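Local coordinates for histidine triad protein (Bacillus subtilis, PDB 1Y23) that probably binds nucleotides and cleaves phosphoramidate or related phosphate bonds in them, as a zinc-carrying, dimeric member of the histidine triad (HIT) family, at residues G40-I45 with R73-E78; P46-E51 with D58-Q63; E51-F56 with T86-G91; H66-I71 with Y101-I106. All coordinates share one frame; numbering follows the deposited sequence.

Interaction 1 (G40-I45 with R73-E78)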
loop_
_atom_site.group_PDB
_atom_site.type_symbol
_atom_site.label_atom_id
_atom_site.label_comp_id
_atom_site.label_asym_id
_atom_site.label_seq_id
_atom_site.Cartn_x
_atom_site.Cartn_y
_atom_site.Cartn_z
ATOM N N GLY B 40 -7.044 -15.875 0.410
ATOM C CA GLY B 40 -5.688 -15.525 0.025
ATOM C C GLY B 40 -5.169 -14.280 0.733
ATOM O O GLY B 40 -4.048 -13.839 0.485
ATOM N N HIS B 41 -5.989 -13.715 1.614
ATOM C CA HIS B 41 -5.631 -12.521 2.374
ATOM C C HIS B 41 -4.290 -12.736 3.070
ATOM O O HIS B 41 -4.185 -13.521 4.014
ATOM C CB HIS B 41 -6.741 -12.216 3.395
ATOM C CG HIS B 41 -6.529 -10.951 4.169
ATOM N ND1 HIS B 41 -5.721 -9.933 3.716
ATOM C CD2 HIS B 41 -7.027 -10.535 5.360
ATOM C CE1 HIS B 41 -5.723 -8.945 4.595
ATOM N NE2 HIS B 41 -6.507 -9.284 5.601
ATOM N N THR B 42 -3.266 -12.029 2.598
ATOM C CA THR B 42 -1.919 -12.169 3.146
ATOM C C THR B 42 -1.355 -10.933 3.855
ATOM O O THR B 42 -1.644 -9.798 3.478
ATOM C CB THR B 42 -0.927 -12.553 2.022
ATOM O OG1 THR B 42 -1.383 -13.743 1.365
ATOM C CG2 THR B 42 0.457 -12.800 2.587
ATOM N N LEU B 43 -0.547 -11.173 4.882
ATOM C CA LEU B 43 0.123 -10.100 5.611
ATOM C C LEU B 43 1.616 -10.199 5.326
ATOM O O LEU B 43 2.220 -11.252 5.519
ATOM C CB LEU B 43 -0.098 -10.226 7.112
ATOM C CG LEU B 43 -1.467 -9.747 7.575
ATOM C CD1 LEU B 43 -1.726 -10.247 8.988
ATOM C CD2 LEU B 43 -1.520 -8.213 7.500
ATOM N N VAL B 44 2.202 -9.103 4.855
ATOM C CA VAL B 44 3.626 -9.063 4.554
ATOM C C VAL B 44 4.248 -8.082 5.535
ATOM O O VAL B 44 3.953 -6.880 5.512
ATOM C CB VAL B 44 3.898 -8.573 3.116
ATOM C CG1 VAL B 44 5.380 -8.628 2.817
ATOM C CG2 VAL B 44 3.123 -9.408 2.118
ATOM N N ILE B 45 5.103 -8.598 6.405
ATOM C CA ILE B 45 5.741 -7.757 7.399
ATOM C C ILE B 45 7.248 -7.971 7.439
ATOM O O ILE B 45 7.747 -9.002 7.003
ATOM C CB ILE B 45 5.165 -8.049 8.816
ATOM C CG1 ILE B 45 5.770 -9.332 9.388
ATOM C CG2 ILE B 45 3.650 -8.245 8.728
ATOM C CD1 ILE B 45 5.364 -9.622 10.820
ATOM N N ARG B 73 2.085 -11.556 -7.260
ATOM C CA ARG B 73 1.978 -12.376 -8.465
ATOM C C ARG B 73 1.657 -13.827 -8.122
ATOM O O ARG B 73 0.904 -14.487 -8.831
ATOM C CB ARG B 73 3.273 -12.337 -9.273
ATOM C CG ARG B 73 3.470 -11.095 -10.111
ATOM C CD ARG B 73 4.672 -11.279 -11.028
ATOM N NE ARG B 73 5.887 -11.538 -10.261
ATOM C CZ ARG B 73 6.733 -10.599 -9.851
ATOM N NH1 ARG B 73 6.496 -9.324 -10.146
ATOM N NH2 ARG B 73 7.809 -10.936 -9.142
ATOM N N ALA B 74 2.244 -14.319 -7.037
ATOM C CA ALA B 74 2.019 -15.689 -6.604
ATOM C C ALA B 74 0.543 -15.900 -6.295
ATOM O O ALA B 74 -0.058 -16.887 -6.722
ATOM C CB ALA B 74 2.859 -15.991 -5.374
ATOM N N ILE B 75 -0.045 -14.965 -5.557
ATOM C CA ILE B 75 -1.453 -15.061 -5.196
ATOM C C ILE B 75 -2.331 -14.933 -6.425
ATOM O O ILE B 75 -3.340 -15.628 -6.544
ATOM C CB ILE B 75 -1.857 -13.964 -4.184
ATOM C CG1 ILE B 75 -1.136 -14.186 -2.859
ATOM C CG2 ILE B 75 -3.362 -13.984 -3.962
ATOM C CD1 ILE B 75 -1.388 -13.089 -1.845
ATOM N N ARG B 76 -1.946 -14.050 -7.343
ATOM C CA ARG B 76 -2.720 -13.838 -8.566
ATOM C C ARG B 76 -2.723 -15.077 -9.449
ATOM O O ARG B 76 -3.735 -15.401 -10.073
ATOM C CB ARG B 76 -2.167 -12.655 -9.372
ATOM C CG ARG B 76 -2.951 -12.381 -10.659
ATOM C CD ARG B 76 -2.092 -11.692 -11.717
ATOM N NE ARG B 76 -0.879 -12.457 -12.009
ATOM C CZ ARG B 76 0.025 -12.122 -12.928
ATOM N NH1 ARG B 76 -0.141 -11.027 -13.664
ATOM N NH2 ARG B 76 1.107 -12.876 -13.098
ATOM N N ASP B 77 -1.584 -15.759 -9.520
ATOM C CA ASP B 77 -1.489 -16.958 -10.346
ATOM C C ASP B 77 -2.208 -18.149 -9.712
ATOM O O ASP B 77 -2.781 -18.978 -10.416
ATOM C CB ASP B 77 -0.027 -17.350 -10.591
ATOM C CG ASP B 77 0.743 -16.303 -11.369
ATOM O OD1 ASP B 77 0.120 -15.496 -12.093
ATOM O OD2 ASP B 77 1.986 -16.305 -11.270
ATOM N N GLU B 78 -2.174 -18.231 -8.386
ATOM C CA GLU B 78 -2.805 -19.342 -7.686
ATOM C C GLU B 78 -4.328 -19.314 -7.706
ATOM O O GLU B 78 -4.964 -20.349 -7.907
ATOM C CB GLU B 78 -2.319 -19.397 -6.234
ATOM C CG GLU B 78 -2.939 -20.519 -5.398
ATOM C CD GLU B 78 -2.747 -21.898 -6.015
ATOM O OE1 GLU B 78 -1.586 -22.303 -6.242
ATOM O OE2 GLU B 78 -3.763 -22.582 -6.270
#

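Interaction 2 (P46-E51 with D58-Q63). With ZN (zinc ion), chain G.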
loop_
_atom_site.group_PDB
_atom_site.type_symbol
_atom_site.label_atom_id
_atom_site.label_comp_id
_atom_site.label_asym_id
_atom_site.label_seq_id
_atom_site.Cartn_x
_atom_site.Cartn_y
_atom_site.Cartn_z
ATOM N N PRO B 46 7.997 -6.971 7.931
ATOM C CA PRO B 46 9.456 -7.075 8.036
ATOM C C PRO B 46 9.708 -7.719 9.393
ATOM O O PRO B 46 8.907 -7.543 10.303
ATOM C CB PRO B 46 9.901 -5.622 8.011
ATOM C CG PRO B 46 8.803 -4.963 8.771
ATOM C CD PRO B 46 7.565 -5.582 8.161
ATOM N N LYS B 47 10.794 -8.467 9.537
ATOM C CA LYS B 47 11.077 -9.101 10.815
ATOM C C LYS B 47 11.499 -8.044 11.827
ATOM O O LYS B 47 11.256 -8.190 13.021
ATOM C CB LYS B 47 12.163 -10.167 10.653
ATOM C CG LYS B 47 11.756 -11.341 9.738
ATOM C CD LYS B 47 12.785 -12.482 9.768
ATOM C CE LYS B 47 12.374 -13.656 8.890
ATOM N NZ LYS B 47 13.327 -14.799 8.989
ATOM N N THR B 48 12.131 -6.975 11.352
ATOM C CA THR B 48 12.550 -5.898 12.242
ATOM C C THR B 48 11.276 -5.269 12.808
ATOM O O THR B 48 10.319 -5.045 12.068
ATOM C CB THR B 48 13.337 -4.816 11.476
ATOM O OG1 THR B 48 14.477 -5.409 10.842
ATOM C CG2 THR B 48 13.797 -3.722 12.421
ATOM N N HIS B 49 11.244 -4.992 14.108
ATOM C CA HIS B 49 10.048 -4.392 14.680
ATOM C C HIS B 49 9.988 -2.908 14.348
ATOM O O HIS B 49 10.609 -2.079 15.007
ATOM C CB HIS B 49 9.995 -4.598 16.203
ATOM C CG HIS B 49 8.747 -4.060 16.849
ATOM N ND1 HIS B 49 7.487 -4.547 16.573
ATOM C CD2 HIS B 49 8.574 -3.085 17.778
ATOM C CE1 HIS B 49 6.593 -3.901 17.301
ATOM N NE2 HIS B 49 7.225 -3.010 18.041
ATOM N N ILE B 50 9.254 -2.592 13.290
ATOM C CA ILE B 50 9.063 -1.217 12.860
ATOM C C ILE B 50 7.573 -0.954 13.114
ATOM O O ILE B 50 6.718 -1.681 12.611
ATOM C CB ILE B 50 9.437 -1.067 11.359
ATOM C CG1 ILE B 50 9.070 0.319 10.853
ATOM C CG2 ILE B 50 8.720 -2.114 10.529
ATOM C CD1 ILE B 50 9.395 0.510 9.389
ATOM N N GLU B 51 7.267 0.071 13.911
ATOM C CA GLU B 51 5.881 0.399 14.252
ATOM C C GLU B 51 4.993 0.753 13.083
ATOM O O GLU B 51 3.873 0.258 12.965
ATOM C CB GLU B 51 5.806 1.587 15.218
ATOM C CG GLU B 51 6.067 1.311 16.682
ATOM C CD GLU B 51 5.654 2.492 17.563
ATOM O OE1 GLU B 51 5.994 2.489 18.764
ATOM O OE2 GLU B 51 4.981 3.418 17.054
ATOM N N ASP B 58 15.810 3.814 4.176
ATOM C CA ASP B 58 16.016 3.330 2.817
ATOM C C ASP B 58 16.555 1.902 2.822
ATOM O O ASP B 58 16.093 1.053 2.058
ATOM C CB ASP B 58 16.975 4.249 2.050
ATOM C CG ASP B 58 16.352 5.603 1.717
ATOM O OD1 ASP B 58 15.119 5.744 1.846
ATOM O OD2 ASP B 58 17.095 6.527 1.313
ATOM N N GLU B 59 17.514 1.635 3.698
ATOM C CA GLU B 59 18.093 0.309 3.782
ATOM C C GLU B 59 17.021 -0.720 4.156
ATOM O O GLU B 59 16.984 -1.808 3.593
ATOM C CB GLU B 59 19.251 0.290 4.795
ATOM C CG GLU B 59 20.092 -0.999 4.788
ATOM C CD GLU B 59 20.579 -1.410 3.390
ATOM O OE1 GLU B 59 21.072 -0.534 2.634
ATOM O OE2 GLU B 59 20.474 -2.619 3.057
ATOM N N LEU B 60 16.136 -0.386 5.083
ATOM C CA LEU B 60 15.098 -1.333 5.468
ATOM C C LEU B 60 14.021 -1.453 4.385
ATOM O O LEU B 60 13.470 -2.526 4.164
ATOM C CB LEU B 60 14.474 -0.914 6.797
ATOM C CG LEU B 60 13.296 -1.772 7.285
ATOM C CD1 LEU B 60 13.689 -3.265 7.381
ATOM C CD2 LEU B 60 12.851 -1.249 8.648
ATOM N N ALA B 61 13.724 -0.348 3.712
ATOM C CA ALA B 61 12.729 -0.347 2.642
ATOM C C ALA B 61 13.189 -1.269 1.514
ATOM O O ALA B 61 12.380 -1.892 0.823
ATOM C CB ALA B 61 12.538 1.075 2.096
ATOM N N LYS B 62 14.497 -1.322 1.311
ATOM C CA LYS B 62 15.077 -2.157 0.270
ATOM C C LYS B 62 14.944 -3.655 0.592
ATOM O O LYS B 62 14.705 -4.464 -0.302
ATOM C CB LYS B 62 16.554 -1.784 0.080
ATOM C CG LYS B 62 17.327 -2.676 -0.889
ATOM C CD LYS B 62 18.829 -2.376 -0.831
ATOM C CE LYS B 62 19.626 -3.310 -1.725
ATOM N NZ LYS B 62 21.094 -3.055 -1.664
ATOM N N GLN B 63 15.099 -4.016 1.862
ATOM C CA GLN B 63 14.999 -5.415 2.277
ATOM C C GLN B 63 13.541 -5.858 2.441
ATOM O O GLN B 63 13.285 -6.998 2.828
ATOM C CB GLN B 63 15.714 -5.633 3.618
ATOM C CG GLN B 63 17.059 -4.925 3.756
ATOM C CD GLN B 63 17.552 -4.911 5.193
ATOM O OE1 GLN B 63 16.770 -4.698 6.120
ATOM N NE2 GLN B 63 18.845 -5.120 5.382
HETATM ZN ZN ZN G . 6.446 -6.445 16.399
#

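Interaction 3 (E51-F56 with T86-G91)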
loop_
_atom_site.group_PDB
_atom_site.type_symbol
_atom_site.label_atom_id
_atom_site.label_comp_id
_atom_site.label_asym_id
_atom_site.label_seq_id
_atom_site.Cartn_x
_atom_site.Cartn_y
_atom_site.Cartn_z
ATOM N N GLU B 51 7.267 0.071 13.911
ATOM C CA GLU B 51 5.881 0.399 14.252
ATOM C C GLU B 51 4.993 0.753 13.083
ATOM O O GLU B 51 3.873 0.258 12.965
ATOM C CB GLU B 51 5.806 1.587 15.218
ATOM C CG GLU B 51 6.067 1.311 16.682
ATOM C CD GLU B 51 5.654 2.492 17.563
ATOM O OE1 GLU B 51 5.994 2.489 18.764
ATOM O OE2 GLU B 51 4.981 3.418 17.054
ATOM N N ASN B 52 5.487 1.637 12.228
ATOM C CA ASN B 52 4.686 2.104 11.113
ATOM C C ASN B 52 5.527 2.453 9.900
ATOM O O ASN B 52 6.745 2.295 9.911
ATOM C CB ASN B 52 3.898 3.327 11.566
ATOM C CG ASN B 52 4.769 4.325 12.295
ATOM O OD1 ASN B 52 5.860 4.663 11.836
ATOM N ND2 ASN B 52 4.296 4.804 13.436
ATOM N N VAL B 53 4.876 2.960 8.862
ATOM C CA VAL B 53 5.582 3.293 7.640
ATOM C C VAL B 53 6.604 4.423 7.821
ATOM O O VAL B 53 7.571 4.504 7.064
ATOM C CB VAL B 53 4.579 3.636 6.501
ATOM C CG1 VAL B 53 3.950 5.005 6.722
ATOM C CG2 VAL B 53 5.276 3.567 5.172
ATOM N N TYR B 54 6.410 5.260 8.839
ATOM C CA TYR B 54 7.306 6.389 9.115
ATOM C C TYR B 54 8.721 5.996 9.544
ATOM O O TYR B 54 9.690 6.704 9.247
ATOM C CB TYR B 54 6.720 7.289 10.212
ATOM C CG TYR B 54 5.345 7.822 9.915
ATOM C CD1 TYR B 54 4.259 7.498 10.733
ATOM C CD2 TYR B 54 5.119 8.644 8.812
ATOM C CE1 TYR B 54 2.980 7.980 10.458
ATOM C CE2 TYR B 54 3.844 9.130 8.530
ATOM C CZ TYR B 54 2.780 8.793 9.355
ATOM O OH TYR B 54 1.514 9.246 9.071
ATOM N N GLU B 55 8.825 4.875 10.251
ATOM C CA GLU B 55 10.106 4.376 10.765
ATOM C C GLU B 55 10.973 3.654 9.732
ATOM O O GLU B 55 12.062 3.176 10.055
ATOM C CB GLU B 55 9.875 3.438 11.956
ATOM C CG GLU B 55 9.057 4.045 13.089
ATOM C CD GLU B 55 9.033 3.166 14.330
ATOM O OE1 GLU B 55 8.785 1.946 14.195
ATOM O OE2 GLU B 55 9.248 3.695 15.447
ATOM N N PHE B 56 10.490 3.580 8.496
ATOM C CA PHE B 56 11.237 2.934 7.433
ATOM C C PHE B 56 12.447 3.768 7.035
ATOM O O PHE B 56 12.338 4.989 6.907
ATOM C CB PHE B 56 10.360 2.750 6.183
ATOM C CG PHE B 56 9.893 1.338 5.959
ATOM C CD1 PHE B 56 8.548 1.003 6.091
ATOM C CD2 PHE B 56 10.807 0.338 5.648
ATOM C CE1 PHE B 56 8.119 -0.316 5.920
ATOM C CE2 PHE B 56 10.397 -0.983 5.474
ATOM C CZ PHE B 56 9.046 -1.310 5.612
ATOM N N THR B 86 -3.343 -3.559 -2.197
ATOM C CA THR B 86 -2.349 -3.624 -1.134
ATOM C C THR B 86 -2.764 -2.443 -0.268
ATOM O O THR B 86 -3.074 -1.361 -0.776
ATOM C CB THR B 86 -0.854 -3.475 -1.628
ATOM O OG1 THR B 86 -0.610 -2.149 -2.124
ATOM C CG2 THR B 86 -0.542 -4.502 -2.711
ATOM N N LEU B 87 -2.813 -2.690 1.036
ATOM C CA LEU B 87 -3.221 -1.696 2.019
ATOM C C LEU B 87 -2.345 -1.715 3.256
ATOM O O LEU B 87 -2.043 -2.768 3.819
ATOM C CB LEU B 87 -4.668 -1.944 2.449
ATOM C CG LEU B 87 -5.243 -1.049 3.553
ATOM C CD1 LEU B 87 -5.367 0.386 3.052
ATOM C CD2 LEU B 87 -6.609 -1.584 3.979
ATOM N N ASN B 88 -1.955 -0.526 3.680
ATOM C CA ASN B 88 -1.123 -0.360 4.852
ATOM C C ASN B 88 -1.836 0.656 5.745
ATOM O O ASN B 88 -2.238 1.713 5.270
ATOM C CB ASN B 88 0.235 0.179 4.420
ATOM C CG ASN B 88 1.058 0.668 5.578
ATOM O OD1 ASN B 88 1.783 1.654 5.467
ATOM N ND2 ASN B 88 0.960 -0.019 6.697
ATOM N N ASN B 89 -2.004 0.342 7.028
ATOM C CA ASN B 89 -2.672 1.268 7.946
ATOM C C ASN B 89 -1.691 1.739 9.013
ATOM O O ASN B 89 -0.974 0.934 9.605
ATOM C CB ASN B 89 -3.871 0.596 8.629
ATOM C CG ASN B 89 -4.831 -0.041 7.641
ATOM O OD1 ASN B 89 -5.165 0.548 6.612
ATOM N ND2 ASN B 89 -5.301 -1.246 7.965
ATOM N N ASN B 90 -1.677 3.044 9.261
ATOM C CA ASN B 90 -0.786 3.635 10.248
ATOM C C ASN B 90 -1.575 4.470 11.248
ATOM O O ASN B 90 -2.046 5.564 10.934
ATOM C CB ASN B 90 0.253 4.497 9.540
ATOM C CG ASN B 90 1.045 3.714 8.509
ATOM O OD1 ASN B 90 1.963 2.967 8.845
ATOM N ND2 ASN B 90 0.677 3.868 7.247
ATOM N N GLY B 91 -1.723 3.935 12.453
ATOM C CA GLY B 91 -2.462 4.633 13.478
ATOM C C GLY B 91 -3.822 4.018 13.705
ATOM O O GLY B 91 -4.511 3.610 12.765
#

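Interaction 4 (H66-I71 with Y101-I106)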
loop_
_atom_site.group_PDB
_atom_site.type_symbol
_atom_site.label_atom_id
_atom_site.label_comp_id
_atom_site.label_asym_id
_atom_site.label_seq_id
_atom_site.Cartn_x
_atom_site.Cartn_y
_atom_site.Cartn_z
ATOM N N HIS B 66 10.545 -5.465 -2.189
ATOM C CA HIS B 66 10.689 -6.381 -3.312
ATOM C C HIS B 66 9.806 -7.627 -3.154
ATOM O O HIS B 66 9.309 -8.182 -4.141
ATOM C CB HIS B 66 12.155 -6.801 -3.503
ATOM C CG HIS B 66 12.631 -7.806 -2.507
ATOM N ND1 HIS B 66 13.191 -7.452 -1.299
ATOM C CD2 HIS B 66 12.562 -9.160 -2.508
ATOM C CE1 HIS B 66 13.442 -8.542 -0.595
ATOM N NE2 HIS B 66 13.068 -9.592 -1.306
ATOM N N ALA B 67 9.599 -8.065 -1.919
ATOM C CA ALA B 67 8.771 -9.242 -1.672
ATOM C C ALA B 67 7.287 -9.027 -2.021
ATOM O O ALA B 67 6.587 -9.975 -2.393
ATOM C CB ALA B 67 8.905 -9.687 -0.215
ATOM N N VAL B 68 6.812 -7.786 -1.916
ATOM C CA VAL B 68 5.415 -7.477 -2.208
ATOM C C VAL B 68 4.976 -7.887 -3.620
ATOM O O VAL B 68 3.961 -8.567 -3.793
ATOM C CB VAL B 68 5.130 -5.964 -1.976
ATOM C CG1 VAL B 68 3.736 -5.588 -2.491
ATOM C CG2 VAL B 68 5.234 -5.661 -0.491
ATOM N N PRO B 69 5.730 -7.478 -4.650
ATOM C CA PRO B 69 5.353 -7.847 -6.018
ATOM C C PRO B 69 5.375 -9.362 -6.222
ATOM O O PRO B 69 4.464 -9.931 -6.832
ATOM C CB PRO B 69 6.402 -7.129 -6.864
ATOM C CG PRO B 69 6.702 -5.903 -6.044
ATOM C CD PRO B 69 6.822 -6.491 -4.659
ATOM N N LYS B 70 6.413 -10.011 -5.702
ATOM C CA LYS B 70 6.545 -11.457 -5.836
ATOM C C LYS B 70 5.332 -12.158 -5.229
ATOM O O LYS B 70 4.697 -12.991 -5.876
ATOM C CB LYS B 70 7.814 -11.950 -5.135
ATOM C CG LYS B 70 9.113 -11.375 -5.674
ATOM C CD LYS B 70 10.289 -11.872 -4.843
ATOM C CE LYS B 70 11.626 -11.555 -5.478
ATOM N NZ LYS B 70 11.903 -10.112 -5.532
ATOM N N ILE B 71 5.021 -11.818 -3.986
ATOM C CA ILE B 71 3.892 -12.424 -3.300
ATOM C C ILE B 71 2.587 -12.115 -4.020
ATOM O O ILE B 71 1.722 -12.985 -4.150
ATOM C CB ILE B 71 3.827 -11.948 -1.835
ATOM C CG1 ILE B 71 5.104 -12.405 -1.111
ATOM C CG2 ILE B 71 2.595 -12.512 -1.145
ATOM C CD1 ILE B 71 5.269 -11.867 0.305
ATOM N N TYR B 101 4.546 -2.614 11.582
ATOM C CA TYR B 101 4.245 -2.383 10.168
ATOM C C TYR B 101 3.852 -3.654 9.436
ATOM O O TYR B 101 4.521 -4.680 9.548
ATOM C CB TYR B 101 5.443 -1.742 9.442
ATOM C CG TYR B 101 5.182 -1.455 7.971
ATOM C CD1 TYR B 101 4.566 -0.263 7.567
ATOM C CD2 TYR B 101 5.483 -2.408 6.991
ATOM C CE1 TYR B 101 4.249 -0.033 6.224
ATOM C CE2 TYR B 101 5.171 -2.193 5.649
ATOM C CZ TYR B 101 4.551 -1.004 5.268
ATOM O OH TYR B 101 4.219 -0.793 3.945
ATOM N N HIS B 102 2.756 -3.575 8.690
ATOM C CA HIS B 102 2.283 -4.699 7.899
ATOM C C HIS B 102 1.520 -4.208 6.681
ATOM O O HIS B 102 0.850 -3.179 6.724
ATOM C CB HIS B 102 1.400 -5.653 8.726
ATOM C CG HIS B 102 0.294 -4.977 9.480
ATOM N ND1 HIS B 102 0.522 -4.185 10.584
ATOM C CD2 HIS B 102 -1.048 -5.009 9.312
ATOM C CE1 HIS B 102 -0.631 -3.760 11.066
ATOM N NE2 HIS B 102 -1.603 -4.247 10.312
ATOM N N MET B 103 1.649 -4.950 5.589
ATOM C CA MET B 103 0.981 -4.627 4.342
ATOM C C MET B 103 -0.034 -5.723 4.057
ATOM O O MET B 103 0.289 -6.906 4.159
ATOM C CB MET B 103 2.000 -4.581 3.204
ATOM C CG MET B 103 1.405 -4.313 1.835
ATOM S SD MET B 103 1.249 -2.549 1.480
ATOM C CE MET B 103 2.665 -2.307 0.408
ATOM N N HIS B 104 -1.265 -5.337 3.732
ATOM C CA HIS B 104 -2.296 -6.313 3.394
ATOM C C HIS B 104 -2.278 -6.518 1.889
ATOM O O HIS B 104 -2.247 -5.550 1.126
ATOM C CB HIS B 104 -3.705 -5.822 3.739
ATOM C CG HIS B 104 -3.979 -5.686 5.200
ATOM N ND1 HIS B 104 -3.800 -4.502 5.885
ATOM C CD2 HIS B 104 -4.473 -6.569 6.099
ATOM C CE1 HIS B 104 -4.178 -4.662 7.140
ATOM N NE2 HIS B 104 -4.591 -5.907 7.297
ATOM N N ILE B 105 -2.296 -7.773 1.468
ATOM C CA ILE B 105 -2.352 -8.097 0.052
ATOM C C ILE B 105 -3.717 -8.744 -0.116
ATOM O O ILE B 105 -3.915 -9.909 0.234
ATOM C CB ILE B 105 -1.239 -9.077 -0.351
ATOM C CG1 ILE B 105 0.122 -8.392 -0.157
ATOM C CG2 ILE B 105 -1.428 -9.518 -1.796
ATOM C CD1 ILE B 105 1.297 -9.202 -0.644
ATOM N N ILE B 106 -4.665 -7.978 -0.640
ATOM C CA ILE B 106 -6.024 -8.473 -0.780
ATOM C C ILE B 106 -6.472 -8.788 -2.197
ATOM O O ILE B 106 -6.658 -7.898 -3.020
ATOM C CB ILE B 106 -7.016 -7.479 -0.147
ATOM C CG1 ILE B 106 -6.591 -7.187 1.303
ATOM C CG2 ILE B 106 -8.422 -8.056 -0.176
ATOM C CD1 ILE B 106 -7.223 -5.941 1.905
#

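Interaction 1 (G40-I45 with R73-E78)
Ile75, on helix 67-79, reaches across to the start of strand 42-46 with one methyl, CD1, which settles against the hydroxyl of Thr42 and the carbonyl of Gly40, beside the bond that joins them. CG1 of Ile75 lies opposite its own carbonyl carbon (chi1 -66°), and the next torsion is extended, so CD1 stands at the far end of the side chain. There Ile75 CD1 comes within 3.3 Å of Thr42 OG1 and 3.6 Å of Gly40 O; the Thr42 CB, at 3.9 Å from the same CD1, forms the apolar margin. The threonine and isoleucine side chains point opposite ways as they pass.

Thr42 has OG1 turned beside its backbone N (chi1 -56°), back toward the residues before the strand, where it donates a hydrogen bond of 2.8 Å to Gly40 O, tilted 35° from the carbonyl plane. At these backbone angles a CB on Gly40 would jam against the preceding carbonyl O and lie close to Ile75 CG2. Were Thr42 an alanine, Gly40 O would probably lose this donor and a gap open beside the Ile75 methyl. Thr42 also packs on Leu32, while Ile75 leans on Ile105 and on Ile138 of the second subunit.

The helix offers only a hydrocarbon tip here: the two oxygens closest to that methyl are joined to each other, which lets a polar pair sit against a greasy side chain in a buried place.

Interaction 2 (P46-E51 with D58-Q63)
Ile50 and Leu60 meet because both side chains are stretched out: CG1 of Ile50 is anti to the backbone N (chi1 173°) with CD1 extended beyond it, and CG of Leu60 is anti to its own N (chi1 176°), with CD2 continuing outward. Their methyls come together at 3.9 Å, Ile50 CD1 to Leu60 CD2. The contact belongs to the HIT domain, where the loop after strand 42-46 carries a ligand of the zinc site of two cysteines and two histidines, probably structural, and then folds back against the short helix 58-62.

Leu60 has a second use for its fork. CD1, the other branch, lies 4.1 Å from Thr48 OG1, a looser touch at the more exposed edge. Thr48 and Ile50 thus straddle the leucine along the loop, and both cross it obliquely. No hydrogen bond joins the two segments; the loop is held from its other side instead, where Ile50 pairs through its backbone with Tyr101. Leu60 N, for its part, is bonded to Thr57 OG1.

Between Thr48 and Ile50, His49 turns its side chain away from the helix and toward the zinc, which Cys7, Cys10 and His100 also bind. Its ND1 makes the metal bond at 2.2 Å, and the ion sits skewed on the ring, 2.7 Å from His49 CE1 but 3.3 Å from His49 CG.

Interaction 3 (E51-F56 with T86-G91)
Asn90 takes the backbone of Val53 by its amide oxygen: Val53 N donates to Asn90 OD1 at 2.9 Å, nearly straight at 166°, though the donor stands 40° out of the carbonyl plane. The same oxygen rests 3.4 Å from Asn52 CB. On the same side of the amide, Val53 CG1 lies over its face, 3.5 Å from Asn90 ND2, the two side chains meeting at about a right angle. With chi1 at 74°, Val53 puts CG1 between its backbone N and carbonyl carbon, against that amide, while its CB comes 3.6 Å from Asn88 OD1.

What fixes the Asn90 amide is the next shell. Its ND2 donates to Asn88 OD1 at 3.0 Å, from above the carbonyl plane, and also to Leu84 O of the second subunit, so a flip would cost bonds at both ends. Asn88 is in turn steadied by a weak bond from its ND2 to His102 O. A leucine in place of Asn90 would probably leave Val53 N, Asn88 OD1 and Leu84 O of the second subunit without their partners. On the loop side, Asn52 OD1 receives weak bonds from Tyr54 N and Glu55 N, consistent with the turn the chain makes after Val53.

Farther out, Tyr101 packs against both Val53 and Asn88, and Gln96 bonds to Glu51 O and Gly91 N. The loop before helix 58-62 thus lies over the end of strand 83-90, which pairs antiparallel with strand 103-108 on one side and with a strand of the second subunit across the dimer interface.

Interaction 4 (H66-I71 with Y101-I106)
Ile71 and Ile105 make the tightest of the apolar contacts: Ile105 CD1 lies 3.6 Å from Ile71 CG2 and 3.9 Å from Ile71 CB, the two side chains crossing at about a right angle. Ile105 keeps CG1 opposite its carbonyl carbon (chi1 -65°) and extends the rest, which drives the methyl toward the helix. A second, looser touch joins Val68 CG2 to Met103 CE at 4.3 Å. Met103 has chi1 near 177°, then bends, so that its terminal methyl, not the sulfur, is what comes nearest the valine.

The one mixed contact involves backbone: Val68 O sits 4.2 Å from Ile105 CD1, so that methyl spans one turn of helix 67-79, from Val68 to Ile71. No hydrogen bond crosses between the segments.

Met103 and Ile105 are the hydrophobic positions that alternate with histidines in the run His100, Tyr101, His102, Met103, His104, Ile105, Ile106, which fits the His-φ-His-φ-His-φ-φ signature of HIT proteins. Helix 67-79 covers the side of the sheet onto which these two residues turn; His102 and His104 turn to the other, where His104 meets the ring of His41.

As for the frame, helix segment 67-71 and strand segment 103-106 run nearly parallel, at 20°, with axes 10.3 Å apart. Further neighbours close in: Val44 against both isoleucines, Thr86 beside Met103, Leu84 beside Ile105.

In the fold
Of the segments in contact, strand 42-46 comes first, and its start closes a loop against helix 67-79 in interaction 1. Inside that loop lies interaction 2, a short turn-back in which 46-51, leaving the strand, meets helix 58-62. Interaction 3 begins where interaction 2's first segment ends, at Glu51, and runs on to strand 83-90, so it crosses both earlier contacts. Interaction 4 starts from helix 67-79 again and closes last, at strand 103-108; it crosses interactions 1 and 3 but only follows interaction 2. Interactions 1 and 4 fix one helix to two neighbouring strands, while 2 and 3 tie the zinc-bearing loop to a helix and to the sheet's interface strand.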